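Local atomic coordinates of mannuronan C5-epimerase (Pseudomonas syringae pv. tomato, PDB entry 4NK6), a protein that converts beta-D-mannuronate residues of alginate to alpha-L-guluronate and, within a periplasmic complex, helps protect the new polymer from degradation on its way to export. Residues Tyr36-Ala41 / Ile158-Val163; Gln107-Val112 / Lys138-Ser143; Ile344-Tyr347 / Asn351-Leu354. All blocks are in the same frame, centred on the assembly; numbering follows the deposited sequence.

Contact 1 (Tyr36-Ala41 / Ile158-Val163)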
ATOM      1  N   TYR A  36      -1.130 -18.405  -1.131  1.00 43.21           N
ATOM      2  CA  TYR A  36      -1.771 -17.207  -0.571  1.00 41.52           C
ATOM      3  C   TYR A  36      -3.294 -17.230  -0.747  1.00 46.96           C
ATOM      4  O   TYR A  36      -3.842 -16.637  -1.684  1.00 44.96           O
ATOM      5  CB  TYR A  36      -1.158 -15.925  -1.157  1.00 45.03           C
ATOM      6  CG  TYR A  36       0.353 -15.872  -1.022  1.00 42.47           C
ATOM      7  CD1 TYR A  36       0.978 -16.189   0.181  1.00 44.57           C
ATOM      8  CD2 TYR A  36       1.156 -15.551  -2.110  1.00 42.06           C
ATOM      9  CE1 TYR A  36       2.367 -16.169   0.300  1.00 44.04           C
ATOM     10  CE2 TYR A  36       2.546 -15.523  -2.000  1.00 39.66           C
ATOM     11  CZ  TYR A  36       3.141 -15.829  -0.797  1.00 43.73           C
ATOM     12  OH  TYR A  36       4.513 -15.799  -0.693  1.00 45.84           O
ATOM     13  N   THR A  37      -3.965 -17.928   0.167  1.00 46.49           N
ATOM     14  CA  THR A  37      -5.407 -18.152   0.090  1.00 46.85           C
ATOM     15  C   THR A  37      -6.064 -17.911   1.443  1.00 49.10           C
ATOM     16  O   THR A  37      -5.401 -17.933   2.483  1.00 45.16           O
ATOM     17  CB  THR A  37      -5.744 -19.605  -0.325  1.00 45.91           C
ATOM     18  OG1 THR A  37      -5.460 -20.484   0.765  1.00 47.47           O
ATOM     19  CG2 THR A  37      -4.949 -20.040  -1.549  1.00 56.24           C
ATOM     20  N   THR A  38      -7.377 -17.699   1.427  1.00 52.73           N
ATOM     21  CA  THR A  38      -8.128 -17.484   2.658  1.00 46.99           C
ATOM     22  C   THR A  38      -8.068 -18.707   3.575  1.00 48.55           C
ATOM     23  O   THR A  38      -8.013 -18.569   4.798  1.00 46.20           O
ATOM     24  CB  THR A  38      -9.602 -17.102   2.369  1.00 52.75           C
ATOM     25  OG1 THR A  38      -9.642 -15.900   1.588  1.00 54.31           O
ATOM     26  CG2 THR A  38     -10.373 -16.874   3.667  1.00 46.40           C
ATOM     27  N   GLU A  39      -8.067 -19.909   3.004  1.00 47.84           N
ATOM     28  CA  GLU A  39      -7.976 -21.093   3.853  1.00 58.93           C
ATOM     29  C   GLU A  39      -6.615 -21.176   4.552  1.00 49.83           C
ATOM     30  O   GLU A  39      -6.532 -21.573   5.711  1.00 50.81           O
ATOM     31  CB  GLU A  39      -8.303 -22.388   3.097  1.00 60.57           C
ATOM     32  CG  GLU A  39      -8.648 -23.547   4.039  1.00 72.08           C
ATOM     33  CD  GLU A  39      -9.471 -23.115   5.270  1.00 76.12           C
ATOM     34  OE1 GLU A  39      -8.923 -23.138   6.399  1.00 72.62           O
ATOM     35  OE2 GLU A  39     -10.667 -22.770   5.117  1.00 72.92           O
ATOM     36  N   ALA A  40      -5.550 -20.781   3.864  1.00 48.70           N
ATOM     37  CA  ALA A  40      -4.244 -20.728   4.509  1.00 51.63           C
ATOM     38  C   ALA A  40      -4.199 -19.595   5.548  1.00 48.54           C
ATOM     39  O   ALA A  40      -3.573 -19.738   6.597  1.00 49.44           O
ATOM     40  CB  ALA A  40      -3.138 -20.564   3.478  1.00 47.79           C
ATOM     41  N   ALA A  41      -4.867 -18.479   5.269  1.00 45.32           N
ATOM     42  CA  ALA A  41      -4.855 -17.363   6.222  1.00 47.07           C
ATOM     43  C   ALA A  41      -5.518 -17.752   7.542  1.00 45.13           C
ATOM     44  O   ALA A  41      -5.013 -17.434   8.613  1.00 44.95           O
ATOM     45  CB  ALA A  41      -5.508 -16.110   5.630  1.00 45.24           C
ATOM     46  N   ILE A 158      -8.194 -10.887   9.615  1.00 37.17           N
ATOM     47  CA  ILE A 158      -9.499 -10.404   9.184  1.00 34.42           C
ATOM     48  C   ILE A 158      -9.963 -11.118   7.911  1.00 44.03           C
ATOM     49  O   ILE A 158      -9.366 -10.941   6.854  1.00 36.19           O
ATOM     50  CB  ILE A 158      -9.463  -8.874   8.971  1.00 34.67           C
ATOM     51  CG1 ILE A 158      -9.068  -8.181  10.280  1.00 34.94           C
ATOM     52  CG2 ILE A 158     -10.803  -8.373   8.443  1.00 35.37           C
ATOM     53  CD1 ILE A 158      -8.768  -6.675  10.160  1.00 31.57           C
ATOM     54  N   THR A 159     -11.016 -11.939   8.015  1.00 37.75           N
ATOM     55  CA  THR A 159     -11.517 -12.676   6.855  1.00 36.90           C
ATOM     56  C   THR A 159     -13.034 -12.569   6.606  1.00 48.01           C
ATOM     57  O   THR A 159     -13.832 -12.492   7.547  1.00 40.57           O
ATOM     58  CB  THR A 159     -11.166 -14.173   6.953  1.00 41.88           C
ATOM     59  OG1 THR A 159     -11.857 -14.751   8.066  1.00 47.80           O
ATOM     60  CG2 THR A 159      -9.662 -14.365   7.135  1.00 39.24           C
ATOM     61  N   ASN A 160     -13.420 -12.595   5.328  1.00 37.16           N
ATOM     62  CA  ASN A 160     -14.826 -12.703   4.923  1.00 44.41           C
ATOM     63  C   ASN A 160     -15.743 -11.701   5.603  1.00 43.96           C
ATOM     64  O   ASN A 160     -16.813 -12.067   6.097  1.00 40.62           O
ATOM     65  CB  ASN A 160     -15.359 -14.114   5.193  1.00 40.34           C
ATOM     66  CG  ASN A 160     -14.709 -15.165   4.311  1.00 48.05           C
ATOM     67  OD1 ASN A 160     -14.650 -15.020   3.089  1.00 44.67           O
ATOM     68  ND2 ASN A 160     -14.210 -16.225   4.930  1.00 42.75           N
ATOM     69  N   THR A 161     -15.324 -10.444   5.654  1.00 36.98           N
ATOM     70  CA  THR A 161     -16.100  -9.471   6.393  1.00 41.15           C
ATOM     71  C   THR A 161     -15.900  -8.067   5.828  1.00 43.00           C
ATOM     72  O   THR A 161     -15.254  -7.892   4.799  1.00 43.24           O
ATOM     73  CB  THR A 161     -15.732  -9.504   7.883  1.00 41.54           C
ATOM     74  OG1 THR A 161     -16.674  -8.726   8.624  1.00 40.12           O
ATOM     75  CG2 THR A 161     -14.337  -8.939   8.097  1.00 39.35           C
ATOM     76  N   SER A 162     -16.466  -7.072   6.498  1.00 38.19           N
ATOM     77  CA  SER A 162     -16.284  -5.686   6.081  1.00 32.20           C
ATOM     78  C   SER A 162     -15.848  -4.870   7.276  1.00 34.15           C
ATOM     79  O   SER A 162     -16.385  -5.041   8.377  1.00 35.57           O
ATOM     80  CB  SER A 162     -17.585  -5.099   5.521  1.00 37.98           C
ATOM     81  OG  SER A 162     -17.813  -5.504   4.186  1.00 45.57           O
ATOM     82  N   VAL A 163     -14.867  -3.998   7.061  1.00 30.18           N
ATOM     83  CA  VAL A 163     -14.453  -3.027   8.072  1.00 30.72           C
ATOM     84  C   VAL A 163     -14.408  -1.647   7.425  1.00 32.40           C
ATOM     85  O   VAL A 163     -13.598  -1.400   6.541  1.00 38.82           O
ATOM     86  CB  VAL A 163     -13.064  -3.360   8.653  1.00 32.62           C
ATOM     87  CG1 VAL A 163     -12.738  -2.410   9.812  1.00 31.56           C
ATOM     88  CG2 VAL A 163     -13.022  -4.834   9.112  1.00 32.34           C
TER
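Thr-38, in the first turn of the short helix 38-41, lies against Thr-159 and Asn-160 at a bend of the parallel beta-helix, where the chain passes from strand 157-158 to strand 162-167. Of the three, Thr-38 gives up most surface. Its OG1 sits beside the backbone N (chi1 -59°), which sets the methyl CG2 trans to that N and aims it at the bend, so a residue with a hydroxyl presents its apolar branch. CG2 comes within 4.3 Å of Thr-159 CB. Thr-159 is buried and beta-branched, well suited to the extended backbone it adopts as the strand ends; its side chain also touches Leu-42, so Thr-159 is met both by the helix and by the residue that follows it. Thr-38 likewise packs on Ala-197 of the next coil. Asn-160, partly exposed, adds the smaller share. Its backbone is in the left-handed helical region (phi 51°, psi 46°), a conformation that asparagine tolerates better than most residues and that turns the chain sharply. Backbone hydrogen bonds between Thr-159 and Ile-133 and between Asn-160 and Ala-197 tie this bend to the coils before and after it. No hydrogen bond joins the two segments themselves, and the helix holds its own start: Thr-37 is the N-cap, its OG1 accepting from Ala-40 N at 3.1 Å with an N-H...O angle of 162°. The amide nitrogen ND2 of Asn-160 lies 4.1 Å from Thr-38 CG2, the two side chains crossing at a slant.

Contact 2 (Gln107-Val112 / Lys138-Ser143); sequences QFLSEV and KELRLS
Leu-109 and Leu-140 supply the apolar part of this contact, made at one end of the parallel beta-helix between strands 109-113 and 139-143. These strands are not direct neighbours: strand 116-119 runs between them, antiparallel to the first and parallel to the second, so the segments meet through side chains alone. Leu-109 CD1 and Leu-140 CD1 approach to 4.5 Å, a loose touch between two buried leucines. Both also pack on helix 97-103, Leu-109 against Leu-100 and Val-101, Leu-140 against Leu-97, and their branched apolar ends suit packing against a helix.

The mixed contact is made by Arg-141, which, next to the buried Leu-140, runs its chain, extended from CG to NE, over Val-116 of the intervening strand. Its guanidinium NH1 reaches Val-112 CG2 at 4.1 Å, a slanting van der Waals contact with an exposed residue. Trp-166 adds a cation-pi interaction.

Charge pairing helps to hold the arginine, together with Trp-166. Glu-139, two residues earlier and so on the same side of the strand, forms a salt bridge with it, and a hydrogen bond from Asn-164 ND2 to Glu-139 OE1 steadies the carboxylate. Arg-141 NE donates to Glu-139 OE2 over 2.8 Å, nearly straight at 169°; the oxygen lies close to the guanidinium plane but is itself met from well above its carboxylate plane.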
ATOM      1  N   GLN A 107     -21.782   1.442  24.923  1.00 45.72           N
ATOM      2  CA  GLN A 107     -21.419   2.797  24.510  1.00 49.63           C
ATOM      3  C   GLN A 107     -20.090   2.856  23.752  1.00 43.92           C
ATOM      4  O   GLN A 107     -19.841   3.809  23.013  1.00 47.90           O
ATOM      5  CB  GLN A 107     -21.382   3.754  25.709  1.00 54.22           C
ATOM      6  CG  GLN A 107     -20.197   3.547  26.639  1.00 59.75           C
ATOM      7  CD  GLN A 107     -20.273   4.405  27.892  1.00 66.32           C
ATOM      8  OE1 GLN A 107     -20.393   5.632  27.819  1.00 65.68           O
ATOM      9  NE2 GLN A 107     -20.208   3.760  29.050  1.00 67.52           N
ATOM     10  N   PHE A 108     -19.239   1.847  23.922  1.00 40.90           N
ATOM     11  CA  PHE A 108     -17.940   1.841  23.227  1.00 40.31           C
ATOM     12  C   PHE A 108     -17.895   0.857  22.059  1.00 40.15           C
ATOM     13  O   PHE A 108     -17.116   1.027  21.119  1.00 40.98           O
ATOM     14  CB  PHE A 108     -16.810   1.536  24.211  1.00 42.66           C
ATOM     15  CG  PHE A 108     -16.693   2.543  25.320  1.00 45.72           C
ATOM     16  CD1 PHE A 108     -16.792   3.899  25.048  1.00 41.30           C
ATOM     17  CD2 PHE A 108     -16.492   2.137  26.631  1.00 42.72           C
ATOM     18  CE1 PHE A 108     -16.693   4.844  26.065  1.00 45.43           C
ATOM     19  CE2 PHE A 108     -16.391   3.076  27.657  1.00 44.84           C
ATOM     20  CZ  PHE A 108     -16.488   4.433  27.366  1.00 41.77           C
ATOM     21  N   LEU A 109     -18.721  -0.179  22.133  1.00 44.91           N
ATOM     22  CA  LEU A 109     -18.793  -1.184  21.075  1.00 43.62           C
ATOM     23  C   LEU A 109     -20.194  -1.786  21.080  1.00 43.65           C
ATOM     24  O   LEU A 109     -20.549  -2.538  21.977  1.00 44.25           O
ATOM     25  CB  LEU A 109     -17.741  -2.275  21.289  1.00 39.62           C
ATOM     26  CG  LEU A 109     -17.686  -3.366  20.216  1.00 44.58           C
ATOM     27  CD1 LEU A 109     -17.519  -2.756  18.825  1.00 36.46           C
ATOM     28  CD2 LEU A 109     -16.564  -4.360  20.506  1.00 41.22           C
ATOM     29  N   SER A 110     -20.986  -1.439  20.074  1.00 45.20           N
ATOM     30  CA  SER A 110     -22.410  -1.750  20.070  1.00 44.98           C
ATOM     31  C   SER A 110     -22.812  -2.560  18.846  1.00 48.39           C
ATOM     32  O   SER A 110     -22.405  -2.244  17.729  1.00 43.75           O
ATOM     33  CB  SER A 110     -23.207  -0.441  20.104  1.00 51.36           C
ATOM     34  OG  SER A 110     -24.585  -0.664  19.872  1.00 58.15           O
ATOM     35  N   GLU A 111     -23.613  -3.606  19.059  1.00 45.93           N
ATOM     36  CA  GLU A 111     -24.205  -4.355  17.955  1.00 44.31           C
ATOM     37  C   GLU A 111     -25.515  -3.687  17.560  1.00 48.71           C
ATOM     38  O   GLU A 111     -26.512  -3.814  18.264  1.00 48.35           O
ATOM     39  CB  GLU A 111     -24.474  -5.811  18.360  1.00 45.44           C
ATOM     40  CG  GLU A 111     -25.009  -6.666  17.218  1.00 48.81           C
ATOM     41  CD  GLU A 111     -24.913  -8.165  17.483  1.00 54.73           C
ATOM     42  OE1 GLU A 111     -24.780  -8.567  18.657  1.00 52.02           O
ATOM     43  OE2 GLU A 111     -24.964  -8.944  16.503  1.00 55.12           O
ATOM     44  N   VAL A 112     -25.520  -2.969  16.443  1.00 46.58           N
ATOM     45  CA  VAL A 112     -26.711  -2.213  16.059  1.00 49.69           C
ATOM     46  C   VAL A 112     -27.762  -3.070  15.342  1.00 50.54           C
ATOM     47  O   VAL A 112     -28.949  -2.751  15.348  1.00 50.79           O
ATOM     48  CB  VAL A 112     -26.350  -0.953  15.249  1.00 48.77           C
ATOM     49  CG1 VAL A 112     -25.653   0.059  16.153  1.00 48.51           C
ATOM     50  CG2 VAL A 112     -25.462  -1.307  14.081  1.00 44.86           C
ATOM     51  N   LYS A 138     -20.771  -9.241   9.869  1.00 42.99           N
ATOM     52  CA  LYS A 138     -21.230  -8.669   8.608  1.00 46.53           C
ATOM     53  C   LYS A 138     -20.508  -7.356   8.319  1.00 44.35           C
ATOM     54  O   LYS A 138     -20.087  -7.104   7.190  1.00 39.90           O
ATOM     55  CB  LYS A 138     -22.749  -8.454   8.637  1.00 56.36           C
ATOM     56  CG  LYS A 138     -23.326  -7.784   7.393  1.00 60.67           C
ATOM     57  CD  LYS A 138     -24.833  -7.565   7.542  1.00 72.35           C
ATOM     58  CE  LYS A 138     -25.392  -6.622   6.477  1.00 75.00           C
ATOM     59  NZ  LYS A 138     -25.436  -7.238   5.120  1.00 78.88           N
ATOM     60  N   GLU A 139     -20.363  -6.519   9.344  1.00 37.57           N
ATOM     61  CA  GLU A 139     -19.642  -5.259   9.189  1.00 38.96           C
ATOM     62  C   GLU A 139     -19.158  -4.712  10.533  1.00 40.15           C
ATOM     63  O   GLU A 139     -19.915  -4.666  11.497  1.00 37.74           O
ATOM     64  CB  GLU A 139     -20.539  -4.205   8.512  1.00 40.85           C
ATOM     65  CG  GLU A 139     -19.844  -2.859   8.265  1.00 37.74           C
ATOM     66  CD  GLU A 139     -20.772  -1.816   7.670  1.00 44.90           C
ATOM     67  OE1 GLU A 139     -20.292  -0.976   6.881  1.00 43.49           O
ATOM     68  OE2 GLU A 139     -21.980  -1.827   7.997  1.00 44.57           O
ATOM     69  N   LEU A 140     -17.895  -4.302  10.594  1.00 37.60           N
ATOM     70  CA  LEU A 140     -17.423  -3.490  11.709  1.00 39.75           C
ATOM     71  C   LEU A 140     -17.308  -2.040  11.251  1.00 34.28           C
ATOM     72  O   LEU A 140     -16.498  -1.713  10.377  1.00 34.91           O
ATOM     73  CB  LEU A 140     -16.073  -3.984  12.233  1.00 37.56           C
ATOM     74  CG  LEU A 140     -15.415  -3.111  13.312  1.00 38.60           C
ATOM     75  CD1 LEU A 140     -16.316  -2.938  14.543  1.00 33.52           C
ATOM     76  CD2 LEU A 140     -14.067  -3.697  13.716  1.00 36.20           C
ATOM     77  N   ARG A 141     -18.145  -1.184  11.823  1.00 34.54           N
ATOM     78  CA  ARG A 141     -18.131   0.241  11.530  1.00 32.49           C
ATOM     79  C   ARG A 141     -17.264   0.946  12.572  1.00 36.77           C
ATOM     80  O   ARG A 141     -17.543   0.860  13.768  1.00 37.16           O
ATOM     81  CB  ARG A 141     -19.560   0.799  11.592  1.00 33.82           C
ATOM     82  CG  ARG A 141     -20.567   0.043  10.717  1.00 37.29           C
ATOM     83  CD  ARG A 141     -22.000   0.540  10.924  1.00 43.25           C
ATOM     84  NE  ARG A 141     -22.897   0.037   9.885  1.00 43.38           N
ATOM     85  CZ  ARG A 141     -24.201   0.290   9.828  1.00 45.09           C
ATOM     86  NH1 ARG A 141     -24.781   1.039  10.757  1.00 40.88           N
ATOM     87  NH2 ARG A 141     -24.928  -0.216   8.840  1.00 48.87           N
ATOM     88  N   LEU A 142     -16.213   1.625  12.119  1.00 32.71           N
ATOM     89  CA  LEU A 142     -15.358   2.427  13.000  1.00 33.99           C
ATOM     90  C   LEU A 142     -15.861   3.861  13.006  1.00 34.70           C
ATOM     91  O   LEU A 142     -15.904   4.505  11.965  1.00 33.49           O
ATOM     92  CB  LEU A 142     -13.905   2.401  12.523  1.00 31.97           C
ATOM     93  CG  LEU A 142     -13.315   0.991  12.359  1.00 34.30           C
ATOM     94  CD1 LEU A 142     -11.876   1.043  11.863  1.00 30.22           C
ATOM     95  CD2 LEU A 142     -13.418   0.204  13.666  1.00 32.80           C
ATOM     96  N   SER A 143     -16.243   4.356  14.179  1.00 31.81           N
ATOM     97  CA  SER A 143     -16.834   5.678  14.292  1.00 36.18           C
ATOM     98  C   SER A 143     -15.850   6.789  13.950  1.00 37.29           C
ATOM     99  O   SER A 143     -14.828   6.953  14.612  1.00 36.93           O
ATOM    100  CB  SER A 143     -17.384   5.916  15.701  1.00 33.78           C
ATOM    101  OG  SER A 143     -17.818   7.264  15.822  1.00 35.42           O
TER

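Contact 3 (Ile344-Tyr347 / Asn351-Leu354)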
ATOM      1  N   ILE A 344       4.211   3.249 -17.161  1.00 31.04           N
ATOM      2  CA  ILE A 344       5.219   3.036 -16.130  1.00 32.01           C
ATOM      3  C   ILE A 344       6.205   4.211 -16.121  1.00 32.70           C
ATOM      4  O   ILE A 344       6.692   4.622 -17.177  1.00 30.94           O
ATOM      5  CB  ILE A 344       6.050   1.772 -16.415  1.00 34.32           C
ATOM      6  CG1 ILE A 344       5.143   0.548 -16.577  1.00 33.57           C
ATOM      7  CG2 ILE A 344       7.092   1.551 -15.314  1.00 30.53           C
ATOM      8  CD1 ILE A 344       5.887  -0.733 -17.004  1.00 31.22           C
ATOM      9  N   THR A 345       6.498   4.750 -14.941  1.00 27.87           N
ATOM     10  CA  THR A 345       7.525   5.782 -14.821  1.00 27.79           C
ATOM     11  C   THR A 345       8.613   5.335 -13.849  1.00 28.93           C
ATOM     12  O   THR A 345       8.310   4.932 -12.732  1.00 29.37           O
ATOM     13  CB  THR A 345       6.942   7.112 -14.309  1.00 28.50           C
ATOM     14  OG1 THR A 345       5.709   7.402 -14.979  1.00 31.35           O
ATOM     15  CG2 THR A 345       7.940   8.266 -14.532  1.00 27.68           C
ATOM     16  N   LEU A 346       9.873   5.403 -14.277  1.00 30.18           N
ATOM     17  CA  LEU A 346      10.994   5.177 -13.375  1.00 31.18           C
ATOM     18  C   LEU A 346      11.671   6.504 -13.063  1.00 33.01           C
ATOM     19  O   LEU A 346      12.134   7.208 -13.961  1.00 29.83           O
ATOM     20  CB  LEU A 346      12.022   4.209 -13.967  1.00 34.87           C
ATOM     21  CG  LEU A 346      11.589   2.807 -14.430  1.00 41.06           C
ATOM     22  CD1 LEU A 346      12.728   1.844 -14.245  1.00 39.50           C
ATOM     23  CD2 LEU A 346      10.349   2.287 -13.749  1.00 36.09           C
ATOM     24  N   TYR A 347      11.710   6.839 -11.782  1.00 30.29           N
ATOM     25  CA  TYR A 347      12.318   8.065 -11.315  1.00 26.67           C
ATOM     26  C   TYR A 347      13.540   7.713 -10.467  1.00 30.49           C
ATOM     27  O   TYR A 347      13.387   7.196  -9.351  1.00 30.34           O
ATOM     28  CB  TYR A 347      11.345   8.799 -10.401  1.00 28.97           C
ATOM     29  CG  TYR A 347      10.185   9.534 -11.041  1.00 34.45           C
ATOM     30  CD1 TYR A 347      10.381  10.468 -12.053  1.00 33.62           C
ATOM     31  CD2 TYR A 347       8.889   9.333 -10.580  1.00 35.01           C
ATOM     32  CE1 TYR A 347       9.306  11.170 -12.595  1.00 26.70           C
ATOM     33  CE2 TYR A 347       7.821  10.017 -11.117  1.00 34.84           C
ATOM     34  CZ  TYR A 347       8.031  10.935 -12.118  1.00 33.67           C
ATOM     35  OH  TYR A 347       6.948  11.614 -12.635  1.00 39.53           O
ATOM     36  N   ASN A 351      18.701  -0.313 -12.166  1.00 36.25           N
ATOM     37  CA  ASN A 351      18.878  -1.746 -11.945  1.00 35.67           C
ATOM     38  C   ASN A 351      17.575  -2.489 -11.691  1.00 34.28           C
ATOM     39  O   ASN A 351      17.460  -3.285 -10.752  1.00 35.89           O
ATOM     40  CB  ASN A 351      19.884  -1.987 -10.822  1.00 40.08           C
ATOM     41  CG  ASN A 351      21.261  -1.422 -11.156  1.00 52.01           C
ATOM     42  OD1 ASN A 351      22.017  -2.021 -11.917  1.00 54.93           O
ATOM     43  ND2 ASN A 351      21.581  -0.260 -10.602  1.00 55.90           N
ATOM     44  N   ASN A 352      16.598  -2.209 -12.542  1.00 32.61           N
ATOM     45  CA  ASN A 352      15.299  -2.853 -12.485  1.00 36.95           C
ATOM     46  C   ASN A 352      15.022  -3.564 -13.797  1.00 36.64           C
ATOM     47  O   ASN A 352      15.522  -3.153 -14.854  1.00 36.02           O
ATOM     48  CB  ASN A 352      14.200  -1.816 -12.199  1.00 29.63           C
ATOM     49  CG  ASN A 352      14.256  -1.281 -10.773  1.00 31.15           C
ATOM     50  OD1 ASN A 352      14.086  -2.032  -9.821  1.00 32.08           O
ATOM     51  ND2 ASN A 352      14.488   0.024 -10.625  1.00 30.96           N
ATOM     52  N   LEU A 353      14.227  -4.625 -13.724  1.00 30.91           N
ATOM     53  CA  LEU A 353      13.821  -5.371 -14.906  1.00 31.46           C
ATOM     54  C   LEU A 353      12.335  -5.163 -15.184  1.00 31.97           C
ATOM     55  O   LEU A 353      11.497  -5.374 -14.306  1.00 32.97           O
ATOM     56  CB  LEU A 353      14.119  -6.871 -14.718  1.00 33.46           C
ATOM     57  CG  LEU A 353      13.584  -7.832 -15.787  1.00 36.76           C
ATOM     58  CD1 LEU A 353      14.193  -7.549 -17.168  1.00 33.49           C
ATOM     59  CD2 LEU A 353      13.793  -9.307 -15.394  1.00 34.12           C
ATOM     60  N   LEU A 354      12.018  -4.731 -16.402  1.00 32.20           N
ATOM     61  CA  LEU A 354      10.641  -4.672 -16.878  1.00 33.31           C
ATOM     62  C   LEU A 354      10.483  -5.738 -17.957  1.00 37.23           C
ATOM     63  O   LEU A 354      11.093  -5.637 -19.022  1.00 33.43           O
ATOM     64  CB  LEU A 354      10.309  -3.279 -17.434  1.00 33.10           C
ATOM     65  CG  LEU A 354       9.883  -2.180 -16.448  1.00 38.45           C
ATOM     66  CD1 LEU A 354      10.884  -1.992 -15.310  1.00 34.16           C
ATOM     67  CD2 LEU A 354       9.643  -0.857 -17.166  1.00 35.51           C
TER
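Ile-344 and Leu-354 meet tip to tip inside the right-handed beta-helix. Leu-354 CD2 sits against two branches of the isoleucine, 3.8 Å from Ile-344 CD1 and 4.0 Å from Ile-344 CG2, while its other methyl, CD1, lies 4.4 Å from Leu-346 CD1. With CG1 of the isoleucine turned to the side of the backbone N (chi1 -55°) and CG2 on the far side from it, both branches face the leucine. Branched aliphatic residues suit this inward row, where side chains from two strands of the coil meet.

Asn-352 is the polar member: its ND2 comes to 4.4 Å from Leu-346 CD1. An amide can be buried here because its polar atoms are satisfied: OD1 accepts from Asn-329 N and ND2 donates to Ser-326 O, both in the preceding coil, and also to Ser-349 O in its own turn. Just before it, Asn-351 takes the left-handed helical conformation that helps bend the chain.

Farther out, Leu-346 packs on Leu-322 and Ile-375, and Leu-354 on Val-331 and Leu-377, extending the apolar core along the axis. Strand 344-347 lies between strands 320-323 and 367-370, and strand 353-355 between strands 330-337 and 375-378.

In the fold
The contacts lie along one elongated beta-helix: contact 1 packs a short helix on it, contact 2 lies where an antiparallel strand joins it near one end, and contact 3 is inside it. Contact 2 is nested in the chain loop closed by contact 1; contact 3 follows. Contacts 1 and 2, with centres 20 Å apart, are directly joined: strands 139-143 and 162-167 are parallel neighbours, and a probable hydrogen bond links Ser-162 O to Leu-140 N at 2.8 Å. Across the chain's centre, contact 3 lies about 32 Å from contact 1 and 44 Å from contact 2, centre to centre. Repeated coils thus carry one architecture over a length consistent with handling a linear polysaccharide.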